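Local coordinates for response regulator protein (Burkholderia pseudomallei, PDB 3RQI) that acts as a two-component response regulator, probably coupling phosphorylation of its receiver domain to DNA binding by a Fis-type helix-turn-helix region, at the interface of chains A and B. Sequence-based numbering; all coordinates share one arbitrary frame. Chains: chain A/B, Response regulator protein.

Contacts 1 and 3 lie side by side, their C-alpha centres about 8 Å apart, and share A:Ser124 and B:Val95; helix 91-100 of chain B is common to both. It rests on helix 123-133 of chain A in contact 1 and on helix 91-100 and strand 104-107 in contact 3. Contact 2 is about 25 Å from each, measured between C-alpha centres, where a loop of the Fis-family region of chain A reaches the receiver domain of chain B. The two-fold symmetry repeats every contact with the chains exchanged, so the central helix contacts and crossed-over C-terminal regions together hold what may be the working dimer.

Contact 1: the interface of chains A and B. Residues chain A 124-125, 127-128, 131-132; chain B 67, 92-93, 95-96.
Helix 123-133 of chain A lies against helix 91-100 of chain B, and B:Leu67 at the start of helix 67-76 closes one flank. The hydroxyl of A:Ser124 sits between its own backbone N and carbonyl carbon (chi1 62°), and its OG donates to the amide oxygen OE1 of B:Gln96 at 2.7 Å. It approaches in the carbonyl plane, with a C=O...donor angle of 157°. A glutamine suits this place because its chain, bent at chi2, can turn its amide back to the neighbouring helix. A:Glu125 crosses it at about a right angle, its carboxylate OE2 lying 3.3 Å from CG of B:Gln96, a contact with the aliphatic stem. Water 1 joins the carbonyl oxygens of A:Ser124 and B:Ala92, at 2.7 Å from each O.

Small residues let the helices come close. CB of A:Ala128 packs on CB of B:Gln96 at 3.7 Å and on CD2 of B:Leu67 at 3.9 Å. CB of B:Ala92 lies 3.6 Å from the carbonyl O of A:Gln127. Farther along, B:Thr93 turns its methyl CG2 towards CG of A:Leu132, 3.8 Å away. In the deposited dimer the site lies near the middle, where helix 123-133 meets the partner's receiver domain.

Contact 2: the interface of chains A and B. Residues chain A 155-158; chain B 109, 111, 114.
In B:Asn111, CG stands between the backbone N and the carbonyl carbon (chi1 59°), which places the amide at the interface, and the second torsion turns ND2 to A:Asn156 and OD1 back to its own helix; A:Asn156 and A:Asn157 both have left-handed backbone torsions, a conformation asparagine tolerates well, and these shape the tight turn that presents the backbone O of A:Asn156 to chain B. The loop joins helices 144-154 and 159-166 of the Fis-family DNA-binding region. ND2 of B:Asn111 donates to the backbone O of A:Asn156 at 2.9 Å. The bond is fairly straight at the hydrogen (160°), yet the donor stands 47° out of the acceptor's carbonyl plane.

B:Asn111 also caps helix 112-118: its OD1 receives the backbone N of B:Ser114 at 2.9 Å, and OG of B:Ser114 donates to the backbone O of B:Asn111 at 3.0 Å. The first of these, nearly along the C=O axis, restrains the amide's rotation and so keeps ND2 turned across the interface. Water 2 links OG of B:Ser114, at 2.7 Å, to the amide OD1 of A:Asn158, at 2.5 Å. B:Pro109, which follows the cis peptide bond typical of receiver domains, presents ring atom CB to the amide CG of A:Asn157 at 4.1 Å.

Contact 3: the interface of chains A and B. Residues chain A 94, 98, 104-105, 124; chain B 91, 95.
B:Ile91 meets A:Tyr105, the residue at the conserved aromatic switch position of receiver domains, on strand 104-107. Methyl CG2 of B:Ile91 comes in obliquely beyond the CD2 edge, on the same side of the ring as A:Ala94, and lies 3.6 Å from CD2 of A:Tyr105. The tip CD1 of B:Ile91 reaches CE2 of A:Tyr105 at 4.0 Å; the two side chains cross at about a right angle. CG2 of B:Ile91 also touches the methyl CB of A:Ala94 at 3.9 Å.

One turn farther along the helix, both methyls of B:Val95 meet A:Val98: CG1 of B:Val95, anti to the backbone N (chi1 168°), lies 3.8 Å from CG2 of A:Val98. CG2 of B:Val95 also reaches CB of A:Tyr105 at 3.9 Å. Valine's forked, compact shape lets it touch helix and strand at once. The chains exchange no hydrogen bond here; the patch rests on apolar contact.

Behind this layer, CB of A:Ala94 lies 3.6 Å above the plane of the A:Tyr105 ring, over its centre. It covers the face on whose side B:Ile91 approaches, and a small methyl there lets helix 91-100 lie close to the aromatic ring. The tyrosine's CG is anti to its backbone N (chi1 -179°), which, with chi2 at 116°, brings the ring face under A:Ala94. A:Asn104 turns its amide OD1 to its neighbour's backbone, accepting a weak hydrogen bond from N of A:Tyr105 at 2.9 Å.

Contact 1: the interface of chains A and B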
# COMPACT_ATOMS: atom_id res chain seq x y z
N SER A 124 6.86 -2.00 -9.96
CA SER A 124 6.62 -1.30 -8.69
C SER A 124 7.49 -0.06 -8.51
O SER A 124 7.00 0.97 -8.04
CB SER A 124 6.71 -2.24 -7.45
OG SER A 124 8.02 -2.81 -7.32
N GLU A 125 8.78 -0.17 -8.87
CA GLU A 125 9.67 0.99 -8.70
C GLU A 125 9.21 2.15 -9.58
O GLU A 125 9.19 3.28 -9.09
CB GLU A 125 11.15 0.63 -8.95
CG GLU A 125 12.18 1.78 -8.73
CD GLU A 125 11.97 2.57 -7.45
OE1 GLU A 125 11.58 3.77 -7.55
OE2 GLU A 125 12.19 2.02 -6.36
N GLN A 127 6.14 2.69 -10.64
CA GLN A 127 4.83 3.15 -10.14
C GLN A 127 5.01 4.02 -8.88
O GLN A 127 4.33 5.04 -8.71
CB GLN A 127 3.86 1.95 -9.95
CG GLN A 127 3.34 1.34 -11.33
CD GLN A 127 2.87 -0.15 -11.34
OE1 GLN A 127 2.74 -0.78 -10.32
NE2 GLN A 127 2.61 -0.70 -12.55
N ALA A 128 5.95 3.64 -8.02
CA ALA A 128 6.25 4.42 -6.83
C ALA A 128 6.77 5.82 -7.18
O ALA A 128 6.32 6.81 -6.60
CB ALA A 128 7.23 3.66 -5.90
N ALA A 131 3.96 7.93 -8.50
CA ALA A 131 3.09 8.38 -7.39
C ALA A 131 3.69 9.59 -6.68
O ALA A 131 2.98 10.54 -6.34
CB ALA A 131 2.83 7.23 -6.38
N LEU A 132 4.99 9.56 -6.43
CA LEU A 132 5.62 10.66 -5.72
C LEU A 132 5.58 11.97 -6.54
O LEU A 132 5.54 13.06 -5.97
CB LEU A 132 7.04 10.29 -5.28
CG LEU A 132 7.07 9.28 -4.10
CD1 LEU A 132 8.45 8.74 -3.86
CD2 LEU A 132 6.50 9.83 -2.80
N LEU B 67 12.31 7.14 0.12
CA LEU B 67 12.21 5.75 -0.32
C LEU B 67 13.60 5.19 -0.57
O LEU B 67 13.90 4.04 -0.20
CB LEU B 67 11.38 5.73 -1.60
CG LEU B 67 10.80 4.42 -2.08
CD1 LEU B 67 9.89 3.80 -1.00
CD2 LEU B 67 9.98 4.72 -3.34
N ALA B 92 1.29 2.47 -4.23
CA ALA B 92 2.52 2.21 -4.95
C ALA B 92 3.78 2.43 -4.10
O ALA B 92 4.70 1.60 -4.13
CB ALA B 92 2.59 3.05 -6.25
N THR B 93 3.82 3.51 -3.33
CA THR B 93 5.01 3.71 -2.48
C THR B 93 5.09 2.72 -1.33
O THR B 93 6.18 2.38 -0.88
CB THR B 93 5.11 5.14 -2.00
OG1 THR B 93 3.90 5.50 -1.33
CG2 THR B 93 5.36 6.05 -3.15
N VAL B 95 4.06 -0.51 -1.46
CA VAL B 95 4.61 -1.72 -2.10
C VAL B 95 6.14 -1.58 -2.19
O VAL B 95 6.85 -2.49 -1.72
CB VAL B 95 3.98 -1.94 -3.51
CG1 VAL B 95 4.74 -3.01 -4.31
CG2 VAL B 95 2.49 -2.32 -3.41
N GLN B 96 6.67 -0.48 -2.77
CA GLN B 96 8.11 -0.37 -2.96
C GLN B 96 8.85 -0.25 -1.63
O GLN B 96 9.93 -0.83 -1.47
CB GLN B 96 8.45 0.78 -3.91
CG GLN B 96 9.92 0.77 -4.38
CD GLN B 96 10.22 -0.53 -5.12
OE1 GLN B 96 9.43 -0.96 -5.97
NE2 GLN B 96 11.34 -1.17 -4.79
O HOH W 1 4.94 0.24 -6.42

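Contact 2: the interface of chains A and B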
# COMPACT_ATOMS: atom_id res chain seq x y z
N ASN A 155 -10.07 11.13 18.14
CA ASN A 155 -9.24 9.94 17.99
C ASN A 155 -7.75 10.22 18.25
O ASN A 155 -6.90 9.44 17.82
CB ASN A 155 -9.48 9.32 16.61
CG ASN A 155 -10.79 8.55 16.54
OD1 ASN A 155 -10.89 7.43 17.06
ND2 ASN A 155 -11.78 9.13 15.89
N ASN A 156 -7.48 11.30 18.97
CA ASN A 156 -6.11 11.75 19.31
C ASN A 156 -5.23 12.03 18.07
O ASN A 156 -4.04 11.68 18.05
CB ASN A 156 -5.44 10.79 20.31
CG ASN A 156 -4.17 11.38 20.96
OD1 ASN A 156 -3.91 12.58 20.88
ND2 ASN A 156 -3.39 10.51 21.60
N ASN A 157 -5.83 12.67 17.06
CA ASN A 157 -5.15 13.02 15.79
C ASN A 157 -4.61 11.81 15.00
O ASN A 157 -3.59 11.89 14.33
CB ASN A 157 -4.06 14.09 16.02
CG ASN A 157 -3.75 14.91 14.77
OD1 ASN A 157 -4.62 15.12 13.92
ND2 ASN A 157 -2.51 15.37 14.65
N ASN A 158 -5.35 10.71 15.09
CA ASN A 158 -5.02 9.45 14.44
C ASN A 158 -5.86 9.19 13.17
O ASN A 158 -7.05 8.86 13.25
CB ASN A 158 -5.22 8.31 15.45
CG ASN A 158 -4.69 6.99 14.97
OD1 ASN A 158 -4.21 6.85 13.84
ND2 ASN A 158 -4.77 5.98 15.84
N PRO B 109 -1.89 12.14 9.38
CA PRO B 109 -1.37 12.27 10.73
C PRO B 109 -1.57 10.99 11.54
O PRO B 109 -2.55 10.26 11.36
CB PRO B 109 -2.21 13.44 11.32
CG PRO B 109 -3.42 13.39 10.63
CD PRO B 109 -3.20 12.81 9.25
N ASN B 111 -0.66 9.54 15.73
CA ASN B 111 -0.15 9.92 17.05
C ASN B 111 0.96 9.01 17.49
O ASN B 111 1.24 7.98 16.86
CB ASN B 111 -1.29 10.03 18.11
CG ASN B 111 -2.06 8.73 18.31
OD1 ASN B 111 -1.50 7.64 18.37
ND2 ASN B 111 -3.37 8.86 18.48
N SER B 114 0.13 5.28 18.06
CA SER B 114 -0.09 4.50 16.84
C SER B 114 1.21 4.26 16.06
O SER B 114 1.37 3.23 15.41
CB SER B 114 -1.17 5.11 15.98
OG SER B 114 -0.75 6.26 15.33
O HOH W 2 -2.12 5.84 13.02

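Contact 3: the interface of chains A and B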
# COMPACT_ATOMS: atom_id res chain seq x y z
N ALA A 94 -1.68 -4.15 1.10
CA ALA A 94 -0.58 -4.08 0.13
C ALA A 94 0.75 -4.36 0.86
O ALA A 94 1.54 -5.14 0.40
CB ALA A 94 -0.59 -2.73 -0.57
N VAL A 98 3.01 -7.83 0.05
CA VAL A 98 4.40 -7.79 -0.42
C VAL A 98 5.28 -8.57 0.54
O VAL A 98 6.18 -9.31 0.13
CB VAL A 98 4.90 -6.32 -0.61
CG1 VAL A 98 6.42 -6.31 -0.94
CG2 VAL A 98 4.05 -5.61 -1.64
N ASN A 104 3.55 -7.34 -6.89
CA ASN A 104 2.91 -6.05 -7.09
C ASN A 104 1.46 -6.12 -6.67
O ASN A 104 0.96 -7.19 -6.26
CB ASN A 104 3.02 -5.60 -8.57
CG ASN A 104 3.05 -4.10 -8.73
OD1 ASN A 104 2.87 -3.34 -7.75
ND2 ASN A 104 3.28 -3.65 -9.97
N TYR A 105 0.77 -4.98 -6.75
CA TYR A 105 -0.59 -4.92 -6.19
C TYR A 105 -1.31 -3.86 -6.99
O TYR A 105 -0.78 -2.77 -7.20
CB TYR A 105 -0.46 -4.55 -4.71
CG TYR A 105 -1.73 -4.42 -3.85
CD1 TYR A 105 -1.94 -5.29 -2.78
CD2 TYR A 105 -2.69 -3.39 -4.10
CE1 TYR A 105 -3.05 -5.16 -1.93
CE2 TYR A 105 -3.80 -3.25 -3.28
CZ TYR A 105 -3.96 -4.13 -2.20
OH TYR A 105 -5.05 -3.99 -1.39
N SER A 124 6.86 -2.00 -9.96
CA SER A 124 6.62 -1.30 -8.69
C SER A 124 7.49 -0.06 -8.51
O SER A 124 7.00 0.97 -8.04
CB SER A 124 6.71 -2.24 -7.45
OG SER A 124 8.02 -2.81 -7.32
N ILE B 91 -0.63 3.40 -2.33
CA ILE B 91 -0.31 1.96 -2.45
C ILE B 91 1.02 1.74 -3.15
O ILE B 91 1.81 0.88 -2.70
CB ILE B 91 -1.46 1.23 -3.15
CG1 ILE B 91 -2.66 1.31 -2.20
CG2 ILE B 91 -1.06 -0.20 -3.50
CD1 ILE B 91 -3.95 0.70 -2.74
N VAL B 95 4.06 -0.51 -1.46
CA VAL B 95 4.61 -1.72 -2.10
C VAL B 95 6.14 -1.58 -2.19
O VAL B 95 6.85 -2.49 -1.72
CB VAL B 95 3.98 -1.94 -3.51
CG1 VAL B 95 4.74 -3.01 -4.31
CG2 VAL B 95 2.49 -2.32 -3.41